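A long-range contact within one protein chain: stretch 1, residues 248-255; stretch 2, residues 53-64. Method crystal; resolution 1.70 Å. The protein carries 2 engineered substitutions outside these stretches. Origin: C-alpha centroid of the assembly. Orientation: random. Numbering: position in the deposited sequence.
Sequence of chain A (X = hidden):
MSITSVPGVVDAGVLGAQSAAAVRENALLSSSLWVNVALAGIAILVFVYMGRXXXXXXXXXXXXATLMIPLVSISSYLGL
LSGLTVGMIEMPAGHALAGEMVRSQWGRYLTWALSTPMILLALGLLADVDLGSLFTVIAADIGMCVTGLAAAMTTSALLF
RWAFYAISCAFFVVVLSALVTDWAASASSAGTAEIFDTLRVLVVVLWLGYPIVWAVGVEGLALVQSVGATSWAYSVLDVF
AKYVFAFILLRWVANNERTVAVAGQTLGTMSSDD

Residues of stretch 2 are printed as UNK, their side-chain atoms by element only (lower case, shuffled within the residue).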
# COMPACT_ATOMS: atom_id res chain seq x y z
N ILE A 248 -4.08 -27.04 1.59
CA ILE A 248 -3.22 -27.77 2.52
C ILE A 248 -3.12 -27.06 3.86
O ILE A 248 -3.21 -27.68 4.92
CB ILE A 248 -1.81 -27.95 1.93
CG1 ILE A 248 -1.89 -28.87 0.70
CG2 ILE A 248 -0.86 -28.52 2.99
CD1 ILE A 248 -0.59 -28.98 -0.08
N LEU A 249 -2.94 -25.74 3.81
CA LEU A 249 -2.83 -24.94 5.02
C LEU A 249 -4.12 -24.97 5.84
O LEU A 249 -4.10 -25.25 7.04
CB LEU A 249 -2.45 -23.50 4.66
CG LEU A 249 -2.50 -22.37 5.70
CD1 LEU A 249 -2.06 -22.85 7.07
CD2 LEU A 249 -1.61 -21.23 5.21
N LEU A 250 -5.24 -24.69 5.18
CA LEU A 250 -6.54 -24.66 5.85
C LEU A 250 -6.94 -26.02 6.43
O LEU A 250 -7.44 -26.09 7.56
CB LEU A 250 -7.61 -24.17 4.87
CG LEU A 250 -9.00 -23.91 5.45
CD1 LEU A 250 -8.88 -23.00 6.67
CD2 LEU A 250 -9.87 -23.26 4.39
N ARG A 251 -6.72 -27.08 5.67
CA ARG A 251 -7.07 -28.43 6.12
C ARG A 251 -6.33 -28.78 7.40
O ARG A 251 -6.89 -29.40 8.30
CB ARG A 251 -6.76 -29.46 5.04
CG ARG A 251 -7.13 -30.90 5.42
CD ARG A 251 -6.81 -31.90 4.32
NE ARG A 251 -5.39 -31.94 4.01
CZ ARG A 251 -4.84 -32.71 3.07
NH1 ARG A 251 -5.60 -33.52 2.34
NH2 ARG A 251 -3.53 -32.66 2.85
N TRP A 252 -5.06 -28.39 7.48
CA TRP A 252 -4.25 -28.68 8.66
C TRP A 252 -4.80 -27.91 9.85
O TRP A 252 -4.95 -28.46 10.94
CB TRP A 252 -2.79 -28.30 8.43
CG TRP A 252 -1.89 -28.79 9.54
CD1 TRP A 252 -1.26 -30.01 9.61
CD2 TRP A 252 -1.58 -28.11 10.76
NE1 TRP A 252 -0.59 -30.12 10.81
CE2 TRP A 252 -0.77 -28.97 11.53
CE3 TRP A 252 -1.92 -26.85 11.28
CZ2 TRP A 252 -0.29 -28.62 12.80
CZ3 TRP A 252 -1.44 -26.50 12.54
CH2 TRP A 252 -0.63 -27.38 13.28
N VAL A 253 -5.08 -26.63 9.64
CA VAL A 253 -5.61 -25.78 10.71
C VAL A 253 -6.91 -26.35 11.27
O VAL A 253 -7.13 -26.33 12.48
CB VAL A 253 -5.85 -24.34 10.20
CG1 VAL A 253 -6.59 -23.52 11.25
CG2 VAL A 253 -4.51 -23.68 9.88
N ALA A 254 -7.77 -26.86 10.39
CA ALA A 254 -9.05 -27.43 10.83
C ALA A 254 -8.86 -28.67 11.70
O ALA A 254 -9.64 -28.91 12.63
CB ALA A 254 -9.92 -27.76 9.62
N ASN A 255 -7.83 -29.46 11.39
CA ASN A 255 -7.55 -30.68 12.14
C ASN A 255 -6.59 -30.46 13.31
O ASN A 255 -6.24 -31.42 14.01
CB ASN A 255 -6.96 -31.74 11.20
CG ASN A 255 -7.92 -32.17 10.13
OD1 ASN A 255 -9.03 -32.63 10.42
ND2 ASN A 255 -7.52 -32.02 8.87
N UNK A 53 -17.08 -25.14 10.70
CA UNK A 53 -16.98 -25.35 12.14
C UNK A 53 -15.60 -25.02 12.71
O UNK A 53 -15.08 -25.75 13.55
o UNK A 53 -16.49 -27.71 11.81
c UNK A 53 -17.34 -26.80 12.52
c UNK A 53 -18.79 -27.09 12.17
N UNK A 54 -15.02 -23.91 12.26
CA UNK A 54 -13.72 -23.48 12.75
C UNK A 54 -13.89 -22.61 13.99
O UNK A 54 -14.56 -21.58 13.94
c UNK A 54 -11.73 -22.00 12.29
c UNK A 54 -12.95 -22.67 11.67
c UNK A 54 -12.52 -23.60 10.54
c UNK A 54 -11.60 -24.72 10.97
N UNK A 55 -13.29 -23.04 15.09
CA UNK A 55 -13.39 -22.30 16.35
C UNK A 55 -12.80 -20.90 16.22
O UNK A 55 -11.85 -20.69 15.48
n UNK A 55 -10.58 -23.17 19.57
c UNK A 55 -10.56 -24.01 18.38
c UNK A 55 -12.68 -23.06 17.47
c UNK A 55 -10.13 -23.55 20.76
n UNK A 55 -10.19 -22.71 21.79
n UNK A 55 -9.60 -24.76 20.92
c UNK A 55 -11.21 -23.33 17.19
N UNK A 56 -13.38 -19.93 16.95
CA UNK A 56 -12.91 -18.54 16.92
C UNK A 56 -11.49 -18.38 17.45
O UNK A 56 -10.96 -19.27 18.12
c UNK A 56 -13.94 -17.81 17.78
c UNK A 56 -14.34 -18.86 18.77
c UNK A 56 -14.50 -20.08 17.89
N UNK A 57 -10.87 -17.24 17.15
CA UNK A 57 -9.51 -17.00 17.60
C UNK A 57 -8.50 -17.15 16.47
O UNK A 57 -8.73 -16.69 15.36
N UNK A 58 -7.38 -17.80 16.77
CA UNK A 58 -6.32 -18.02 15.79
C UNK A 58 -6.80 -18.76 14.54
O UNK A 58 -6.56 -18.32 13.41
c UNK A 58 -5.17 -18.80 16.43
c UNK A 58 -4.59 -18.16 17.68
n UNK A 58 -2.66 -17.16 16.52
c UNK A 58 -1.80 -16.22 16.13
n UNK A 58 -1.98 -14.96 16.50
n UNK A 58 -0.76 -16.55 15.38
c UNK A 58 -3.83 -16.89 17.35
N UNK A 59 -7.49 -19.90 14.72
CA UNK A 59 -8.00 -20.70 13.60
C UNK A 59 -8.84 -19.90 12.61
O UNK A 59 -8.51 -19.80 11.43
c UNK A 59 -7.81 -20.56 16.00
c UNK A 59 -8.81 -21.79 14.29
c UNK A 59 -8.08 -21.98 15.57
N UNK A 60 -9.95 -19.35 13.10
CA UNK A 60 -10.86 -18.57 12.28
C UNK A 60 -10.14 -17.42 11.57
O UNK A 60 -10.47 -17.07 10.44
c UNK A 60 -13.05 -17.25 12.39
c UNK A 60 -16.00 -16.40 11.89
c UNK A 60 -11.99 -18.01 13.15
c UNK A 60 -14.02 -16.58 13.35
n UNK A 60 -16.91 -15.65 11.30
n UNK A 60 -15.07 -15.84 12.65
n UNK A 60 -16.02 -17.72 11.73
N UNK A 61 -9.16 -16.84 12.25
CA UNK A 61 -8.39 -15.72 11.70
C UNK A 61 -7.56 -16.15 10.49
O UNK A 61 -7.51 -15.44 9.48
c UNK A 61 -6.56 -13.99 12.35
c UNK A 61 -7.40 -12.83 11.83
c UNK A 61 -7.47 -15.15 12.77
c UNK A 61 -5.72 -13.55 13.54
N UNK A 62 -6.91 -17.30 10.59
CA UNK A 62 -6.10 -17.79 9.48
C UNK A 62 -7.04 -18.22 8.36
O UNK A 62 -6.71 -18.13 7.18
c UNK A 62 -5.22 -18.98 9.92
c UNK A 62 -4.24 -18.52 11.00
c UNK A 62 -3.39 -19.63 11.58
c UNK A 62 -4.45 -19.53 8.73
N UNK A 63 -8.24 -18.67 8.74
CA UNK A 63 -9.25 -19.08 7.77
C UNK A 63 -9.62 -17.89 6.88
O UNK A 63 -9.73 -18.03 5.66
c UNK A 63 -12.94 -19.28 7.60
c UNK A 63 -10.50 -19.58 8.50
c UNK A 63 -11.64 -19.89 7.58
c UNK A 63 -15.59 -18.55 7.10
c UNK A 63 -15.03 -19.52 6.31
c UNK A 63 -11.66 -20.80 6.57
c UNK A 63 -13.70 -19.88 6.57
c UNK A 63 -13.54 -18.29 8.39
n UNK A 63 -12.90 -20.80 5.96
c UNK A 63 -14.86 -17.93 8.13
N UNK A 64 -9.82 -16.73 7.50
CA UNK A 64 -10.18 -15.54 6.75
C UNK A 64 -9.08 -15.08 5.82
O UNK A 64 -9.33 -14.74 4.66

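Position 53 carries one carbon bearing an oxygen and a second carbon, a small branched hydroxyl side chain clear of stretch 1; it is T53, a polar residue suited to an exposed site. Position 54 has four carbons, forked at the first, with one arm two carbons long that packs against A254: I54. Its CA-to-CB bond points sideways, yet I54 CD1 lies 3.7 Å from both A254 CB and A254 CA, so this flexible apolar arm packs on the backbone as well as the methyl.

At position 55, three carbons, a nitrogen and a carbon carrying two more nitrogens spell a guanidinium, free of stretch 1: R55, exposed, as suits a charged group. Position 56 closes three carbons onto its own backbone nitrogen, which makes it P56, a stiff ring in an exposed loop. Position 57 has no side-chain atoms and is G57. Its phi/psi of 105/-137° would jam a CB against the preceding carbonyl oxygen, so glycine suits this N-cap position.

Position 58 has three carbons, a nitrogen, then a carbon carrying two more nitrogens, with no contact to stretch 1: R58. Its end leads away, and NH2 is hydrogen-bonded elsewhere in the structure. Position 59 is a second ring of three carbons closed onto nitrogen, packed against V253: P59. In the first turn of a helix the lack of an amide hydrogen costs little, and V253 CG1 lies 3.9 Å from P59 CA and 4.1 Å from P59 CB.

Position 60 repeats three carbons, a nitrogen and a carbon with two nitrogens, touching nothing on stretch 1: R60. Partly exposed, its CA-to-CB bond pointing away from the apolar contact, it can carry a charge. Position 61 has four carbons forked at the second, L61, readily accommodated in a helix; this contact does not explain the choice. Position 62 has four carbons, forked at the first, one arm two carbons long, packing against V253 and L249: I62. Its CA-to-CB bond points toward stretch 1, and I62 CG2 lies 4.3 Å from V253 CG2 and 4.4 Å from L249 CD1.

Position 63 bears one carbon, then fused five- and six-membered rings holding eight carbons and one nitrogen, against L250: W63. The wide apolar ring packs by its edge, L250 CD1 lying 3.5 Å from W63 CD1, while NE1 is hydrogen-bonded elsewhere. Position 64 has no side chain and is G64, although a CB would have room.

The contact joins two nearly antiparallel helices, their directions 166° apart and axes 10.0 Å apart at closest approach; the loop before helix 58-64 extends it through I54. No hydrogen bond crosses it. Apolar packing buries 319 Å² in all, with V253 set against both P59 and I62.

Stretch 2 53-64: TIRPGRPRLIWG
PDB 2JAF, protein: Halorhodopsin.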